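Local coordinates for protein SPI-1 type 3 secretion system secretin (Salmonella enterica subsp. enterica serovar Typhimurium, PDB 4G08) that forms a ring-shaped multimer with an apparent central pore in the outer membrane, as the secretin of the injectisome that delivers effector proteins into host cells, at residues L61-S66 against N114-L119; I72-G77 against S110-K115. One frame throughout, in Å; residues are numbered along the deposited sequence.

Both contacts join the N0 domain to the domain that follows it, and they end on the same loop, between helix 100-109 and strand 120-121; Asn114 and Lys115 belong to both. Contact 1 brings helix 58-69 to this loop at the surface, through a single polar pair of side chains. Contact 2, about 9 Å away between centres, is partly buried: the outer strand 71-75 meets the loop through a tyrosine and a set of bridging waters. Helix and strand follow each other in the chain. The two contacts also touch directly, where Tyr117 OH lies 3.1 Å from Trp73 N, a probable hydrogen bond. Chemically, contact 1 is charge-to-amide, whereas contact 2 serves mainly backbone groups.

Contact 1: residues L61-S66 against N114-L119; sequences LLEKLS and NKNYPL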
loop_
_atom_site.group_PDB
_atom_site.type_symbol
_atom_site.label_atom_id
_atom_site.label_comp_id
_atom_site.label_asym_id
_atom_site.label_seq_id
_atom_site.Cartn_x
_atom_site.Cartn_y
_atom_site.Cartn_z
ATOM N N LEU A 61 9.636 -4.503 -10.316
ATOM C CA LEU A 61 8.606 -4.846 -11.285
ATOM C C LEU A 61 7.237 -4.384 -10.820
ATOM O O LEU A 61 6.440 -3.874 -11.606
ATOM C CB LEU A 61 8.578 -6.349 -11.510
ATOM C CG LEU A 61 7.659 -6.753 -12.653
ATOM C CD1 LEU A 61 8.021 -5.988 -13.909
ATOM C CD2 LEU A 61 7.741 -8.245 -12.889
ATOM N N LEU A 62 6.947 -4.610 -9.548
ATOM C CA LEU A 62 5.690 -4.169 -8.979
ATOM C C LEU A 62 5.509 -2.673 -9.130
ATOM O O LEU A 62 4.402 -2.200 -9.388
ATOM C CB LEU A 62 5.628 -4.537 -7.510
ATOM C CG LEU A 62 5.069 -5.925 -7.253
ATOM C CD1 LEU A 62 5.338 -6.307 -5.819
ATOM C CD2 LEU A 62 3.581 -5.948 -7.526
ATOM N N GLU A 63 6.569 -1.918 -8.879
ATOM C CA GLU A 63 6.476 -0.475 -9.002
ATOM C C GLU A 63 6.207 -0.074 -10.439
ATOM O O GLU A 63 5.371 0.781 -10.703
ATOM C CB GLU A 63 7.745 0.198 -8.503
ATOM C CG GLU A 63 7.976 0.006 -7.020
ATOM C CD GLU A 63 7.751 1.277 -6.222
ATOM O OE1 GLU A 63 7.733 1.194 -4.974
ATOM O OE2 GLU A 63 7.643 2.364 -6.834
ATOM N N LYS A 64 6.901 -0.705 -11.378
ATOM C CA LYS A 64 6.729 -0.345 -12.772
ATOM C C LYS A 64 5.347 -0.732 -13.286
ATOM O O LYS A 64 4.672 0.061 -13.946
ATOM C CB LYS A 64 7.795 -1.015 -13.620
ATOM C CG LYS A 64 7.889 -0.410 -14.999
ATOM C CD LYS A 64 9.098 -0.924 -15.738
ATOM C CE LYS A 64 8.694 -2.079 -16.625
ATOM N NZ LYS A 64 9.752 -2.406 -17.613
ATOM N N LEU A 65 4.916 -1.949 -12.980
ATOM C CA LEU A 65 3.608 -2.401 -13.438
ATOM C C LEU A 65 2.492 -1.593 -12.799
ATOM O O LEU A 65 1.420 -1.438 -13.379
ATOM C CB LEU A 65 3.403 -3.883 -13.145
ATOM C CG LEU A 65 4.295 -4.816 -13.953
ATOM C CD1 LEU A 65 4.008 -6.267 -13.619
ATOM C CD2 LEU A 65 4.141 -4.563 -15.443
ATOM N N SER A 66 2.692 -1.140 -11.571
ATOM C CA SER A 66 1.652 -0.349 -10.941
ATOM C C SER A 66 1.455 0.947 -11.717
ATOM O O SER A 66 0.323 1.362 -11.959
ATOM C CB SER A 66 1.969 -0.066 -9.478
ATOM O OG SER A 66 1.915 -1.264 -8.721
ATOM N N ASN A 114 4.721 3.584 4.060
ATOM C CA ASN A 114 5.060 3.372 2.664
ATOM C C ASN A 114 5.221 4.711 1.993
ATOM O O ASN A 114 4.267 5.478 1.930
ATOM C CB ASN A 114 3.935 2.622 1.967
ATOM C CG ASN A 114 4.286 2.241 0.554
ATOM O OD1 ASN A 114 4.642 3.091 -0.263
ATOM N ND2 ASN A 114 4.205 0.956 0.257
ATOM N N LYS A 115 6.403 4.972 1.444
ATOM C CA LYS A 115 6.692 6.280 0.891
ATOM C C LYS A 115 5.812 6.691 -0.294
ATOM O O LYS A 115 5.689 7.842 -0.601
ATOM C CB LYS A 115 8.154 6.406 0.497
ATOM C CG LYS A 115 8.561 5.518 -0.602
ATOM C CD LYS A 115 9.810 6.013 -1.261
ATOM C CE LYS A 115 10.564 4.880 -1.894
ATOM N NZ LYS A 115 10.448 4.822 -3.348
ATOM N N ASN A 116 5.222 5.702 -0.934
ATOM C CA ASN A 116 4.373 5.955 -2.089
ATOM C C ASN A 116 3.028 6.546 -1.686
ATOM O O ASN A 116 2.338 7.151 -2.507
ATOM C CB ASN A 116 4.166 4.663 -2.872
ATOM C CG ASN A 116 5.466 4.108 -3.420
ATOM O OD1 ASN A 116 6.168 4.777 -4.175
ATOM N ND2 ASN A 116 5.856 2.938 -2.933
ATOM N N TYR A 117 2.684 6.404 -0.412
ATOM C CA TYR A 117 1.391 6.862 0.091
ATOM C C TYR A 117 1.562 7.706 1.345
ATOM O O TYR A 117 1.215 7.280 2.446
ATOM C CB TYR A 117 0.470 5.678 0.368
ATOM C CG TYR A 117 0.462 4.656 -0.741
ATOM C CD1 TYR A 117 -0.053 4.957 -1.992
ATOM C CD2 TYR A 117 1.007 3.404 -0.546
ATOM C CE1 TYR A 117 0.000 4.038 -3.024
ATOM C CE2 TYR A 117 1.083 2.490 -1.572
ATOM C CZ TYR A 117 0.608 2.821 -2.815
ATOM O OH TYR A 117 0.703 1.889 -3.824
ATOM N N PRO A 118 2.139 8.901 1.183
ATOM C CA PRO A 118 2.567 9.714 2.303
ATOM C C PRO A 118 1.404 10.389 3.006
ATOM O O PRO A 118 0.321 10.529 2.437
ATOM C CB PRO A 118 3.466 10.760 1.645
ATOM C CG PRO A 118 2.904 10.914 0.283
ATOM C CD PRO A 118 2.471 9.531 -0.109
ATOM N N LEU A 119 1.619 10.744 4.265
ATOM C CA LEU A 119 0.659 11.525 5.024
ATOM C C LEU A 119 0.765 12.974 4.590
ATOM O O LEU A 119 1.866 13.496 4.435
ATOM C CB LEU A 119 0.985 11.430 6.510
ATOM C CG LEU A 119 0.388 10.240 7.246
ATOM C CD1 LEU A 119 0.525 8.962 6.445
ATOM C CD2 LEU A 119 1.032 10.086 8.608
#
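Glu63 reaches out from the helix and Asn116 from the loop, and their polar ends meet between the two. Asn116 ND2 donates to Glu63 OE1 at 3.3 Å, in a rather bent bond with an N-H...O angle of 138°. The amide nitrogen reaches the syn side of OE1 from 30° out of the carboxylate plane, and the two flat groups are turned 56° against each other, so neither presents itself squarely. Glu63 gets there by a bend at chi2 that carries the carboxylate off the helix flank toward the loop. This pair is the loose, solvent side of the contact. Lys115 adds only a distant opposite charge, with NZ 4.8 Å from Glu63 OE1, close enough perhaps to stabilise the negative charge, too far for a salt bridge.

The tight part lies within the loop. Asn114 OD1 accepts from Asn116 N at 2.8 Å, in its carbonyl plane, and takes a weak second bond from Asn116 ND2 at 2.9 Å. One oxygen thus grips both the backbone and the amide of Asn116, and probably helps to hold ND2 where Glu63 can use it. Asn116 CB sits 3.9 Å above the centre of the Tyr117 ring. On the helix, Ser66 OG donates to Leu62 O at 2.7 Å; Ser66 N reaches the same oxygen from the opposite face. Glu63 and Ser66 both pack on Trp73 of the neighbouring strand, while Leu62 and Leu65 face helix 23-30 in the N0 interior.

The backbone bond from Tyr117 N to Asn114 O, 3.0 Å long, closes a type I beta turn whose first residue also makes an Asx turn, a compact loop corner set here against a helix across the interface of two periplasmic secretin domains.

Contact 2: residues I72-G77 against S110-K115; sequences IWYFDG and SGLYNK
Tyr74 OH lies 2.8 Å from Leu112 O, which stands at the edge of the phenol ring and in its plane. A hydrogen bond is likely, though the hydroxyl proton has another acceptor within reach. With chi1 at -175°, CG lies opposite the backbone N and the ring reaches across to the loop. Further back along the same ring, Asn114 ND2 approaches the edge at CD1, 3.8 Å away, the two side chains passing antiparallel, with ring and amide planes 41° apart.

Water makes the next layer. Water 1 accepts from Asn114 ND2 at 2.8 Å and donates to Trp73 O at 3.0 Å, resting over one face of the indole near its rim. Water 2 accepts from Phe75 N at 2.8 Å and, weakly, from Asn114 ND2. Water 4 donates to both Phe75 O, at 3.1 Å, and Gly111 O, at 3.2 Å.

Farther out, backbone bonds between Tyr74 and Tyr81 fix the strand, and the Tyr74 ring meets Tyr136, with Val135 and Met139 of helix 134-150 beside it. On the loop side, Gly111 ends helix 100-109 in a Schellman motif, and Asn114 OD1 is held by Asn116 N, which leaves ND2 directed at the strand.

Strand 71-75 borders its sheet; Trp73 O and the N and O of Phe75 find partners in water, while Trp73 N pairs with Tyr117 OH: the two domains meet through a hydrated, polar seam instead of a continued sheet.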
loop_
_atom_site.group_PDB
_atom_site.type_symbol
_atom_site.label_atom_id
_atom_site.label_comp_id
_atom_site.label_asym_id
_atom_site.label_seq_id
_atom_site.Cartn_x
_atom_site.Cartn_y
_atom_site.Cartn_z
ATOM N N ILE A 72 -2.142 -0.260 -7.303
ATOM C CA ILE A 72 -1.477 0.158 -6.087
ATOM C C ILE A 72 -1.213 -1.072 -5.230
ATOM O O ILE A 72 -1.939 -2.059 -5.318
ATOM C CB ILE A 72 -2.351 1.160 -5.311
ATOM C CG1 ILE A 72 -3.719 0.544 -5.015
ATOM C CG2 ILE A 72 -2.557 2.416 -6.137
ATOM C CD1 ILE A 72 -4.708 1.488 -4.359
ATOM N N TRP A 73 -0.097 -1.065 -4.517
ATOM C CA TRP A 73 0.314 -2.241 -3.766
ATOM C C TRP A 73 0.942 -1.889 -2.434
ATOM O O TRP A 73 1.362 -0.757 -2.205
ATOM C CB TRP A 73 1.276 -3.092 -4.582
ATOM C CG TRP A 73 2.569 -2.449 -4.810
ATOM C CD1 TRP A 73 2.831 -1.428 -5.662
ATOM C CD2 TRP A 73 3.809 -2.796 -4.198
ATOM N NE1 TRP A 73 4.156 -1.090 -5.600
ATOM C CE2 TRP A 73 4.786 -1.939 -4.731
ATOM C CE3 TRP A 73 4.193 -3.769 -3.272
ATOM C CZ2 TRP A 73 6.128 -2.034 -4.383
ATOM C CZ3 TRP A 73 5.519 -3.836 -2.897
ATOM C CH2 TRP A 73 6.473 -2.983 -3.460
ATOM N N TYR A 74 0.918 -2.864 -1.534
ATOM C CA TYR A 74 1.448 -2.706 -0.196
ATOM C C TYR A 74 2.047 -4.032 0.255
ATOM O O TYR A 74 1.469 -5.088 0.022
ATOM C CB TYR A 74 0.323 -2.290 0.751
ATOM C CG TYR A 74 0.781 -1.986 2.148
ATOM C CD1 TYR A 74 1.742 -1.018 2.388
ATOM C CD2 TYR A 74 0.311 -2.721 3.221
ATOM C CE1 TYR A 74 2.159 -0.736 3.668
ATOM C CE2 TYR A 74 0.742 -2.464 4.504
ATOM C CZ TYR A 74 1.697 -1.500 4.716
ATOM O OH TYR A 74 2.197 -1.306 5.982
ATOM N N PHE A 75 3.237 -3.977 0.835
ATOM C CA PHE A 75 3.820 -5.128 1.517
ATOM C C PHE A 75 3.769 -4.855 3.008
ATOM O O PHE A 75 4.288 -3.836 3.462
ATOM C CB PHE A 75 5.276 -5.300 1.083
ATOM C CG PHE A 75 6.028 -6.328 1.872
ATOM C CD1 PHE A 75 5.629 -7.648 1.870
ATOM C CD2 PHE A 75 7.204 -5.990 2.511
ATOM C CE1 PHE A 75 6.344 -8.597 2.571
ATOM C CE2 PHE A 75 7.922 -6.931 3.214
ATOM C CZ PHE A 75 7.490 -8.236 3.245
ATOM N N ASP A 76 3.065 -5.697 3.758
ATOM C CA ASP A 76 2.834 -5.417 5.178
ATOM C C ASP A 76 3.825 -6.156 6.069
ATOM O O ASP A 76 3.732 -6.113 7.299
ATOM C CB ASP A 76 1.399 -5.750 5.587
ATOM C CG ASP A 76 1.138 -7.233 5.637
ATOM O OD1 ASP A 76 2.050 -8.009 5.281
ATOM O OD2 ASP A 76 0.016 -7.624 6.024
ATOM N N GLY A 77 4.836 -6.738 5.431
ATOM C CA GLY A 77 5.880 -7.485 6.118
ATOM C C GLY A 77 5.657 -8.982 6.065
ATOM O O GLY A 77 6.603 -9.760 6.188
ATOM N N SER A 110 8.340 1.959 12.811
ATOM C CA SER A 110 7.643 0.698 12.893
ATOM C C SER A 110 7.671 -0.045 11.567
ATOM O O SER A 110 7.226 -1.187 11.482
ATOM C CB SER A 110 6.200 0.924 13.326
ATOM O OG SER A 110 5.320 0.812 12.221
ATOM N N GLY A 111 8.162 0.608 10.525
ATOM C CA GLY A 111 8.287 -0.050 9.233
ATOM C C GLY A 111 6.951 -0.352 8.583
ATOM O O GLY A 111 6.875 -1.187 7.682
ATOM N N LEU A 112 5.907 0.373 8.963
ATOM C CA LEU A 112 4.631 0.197 8.280
ATOM C C LEU A 112 4.413 1.257 7.226
ATOM O O LEU A 112 3.501 1.153 6.404
ATOM C CB LEU A 112 3.474 0.209 9.264
ATOM C CG LEU A 112 3.663 -0.685 10.478
ATOM C CD1 LEU A 112 3.086 0.052 11.668
ATOM C CD2 LEU A 112 2.962 -2.014 10.272
ATOM N N TYR A 113 5.176 2.333 7.340
ATOM C CA TYR A 113 5.043 3.467 6.451
ATOM C C TYR A 113 5.460 3.074 5.038
ATOM O O TYR A 113 6.265 2.156 4.850
ATOM C CB TYR A 113 5.906 4.616 6.963
ATOM C CG TYR A 113 5.885 5.830 6.088
ATOM C CD1 TYR A 113 4.848 6.736 6.162
ATOM C CD2 TYR A 113 6.924 6.091 5.213
ATOM C CE1 TYR A 113 4.852 7.878 5.400
ATOM C CE2 TYR A 113 6.931 7.223 4.434
ATOM C CZ TYR A 113 5.884 8.106 4.522
ATOM O OH TYR A 113 5.872 9.229 3.730
ATOM N N ASN A 114 4.721 3.584 4.060
ATOM C CA ASN A 114 5.060 3.372 2.664
ATOM C C ASN A 114 5.221 4.711 1.993
ATOM O O ASN A 114 4.267 5.478 1.930
ATOM C CB ASN A 114 3.935 2.622 1.967
ATOM C CG ASN A 114 4.286 2.241 0.554
ATOM O OD1 ASN A 114 4.642 3.091 -0.263
ATOM N ND2 ASN A 114 4.205 0.956 0.257
ATOM N N LYS A 115 6.403 4.972 1.444
ATOM C CA LYS A 115 6.692 6.280 0.891
ATOM C C LYS A 115 5.812 6.691 -0.294
ATOM O O LYS A 115 5.689 7.842 -0.601
ATOM C CB LYS A 115 8.154 6.406 0.497
ATOM C CG LYS A 115 8.561 5.518 -0.602
ATOM C CD LYS A 115 9.810 6.013 -1.261
ATOM C CE LYS A 115 10.564 4.880 -1.894
ATOM N NZ LYS A 115 10.448 4.822 -3.348
HETATM O O HOH W 1 4.110 0.384 -2.511
HETATM O O HOH W 2 4.719 -1.596 1.165
HETATM O O HOH W 3 6.100 -1.034 3.862
HETATM O O HOH W 4 6.838 -2.896 4.924
#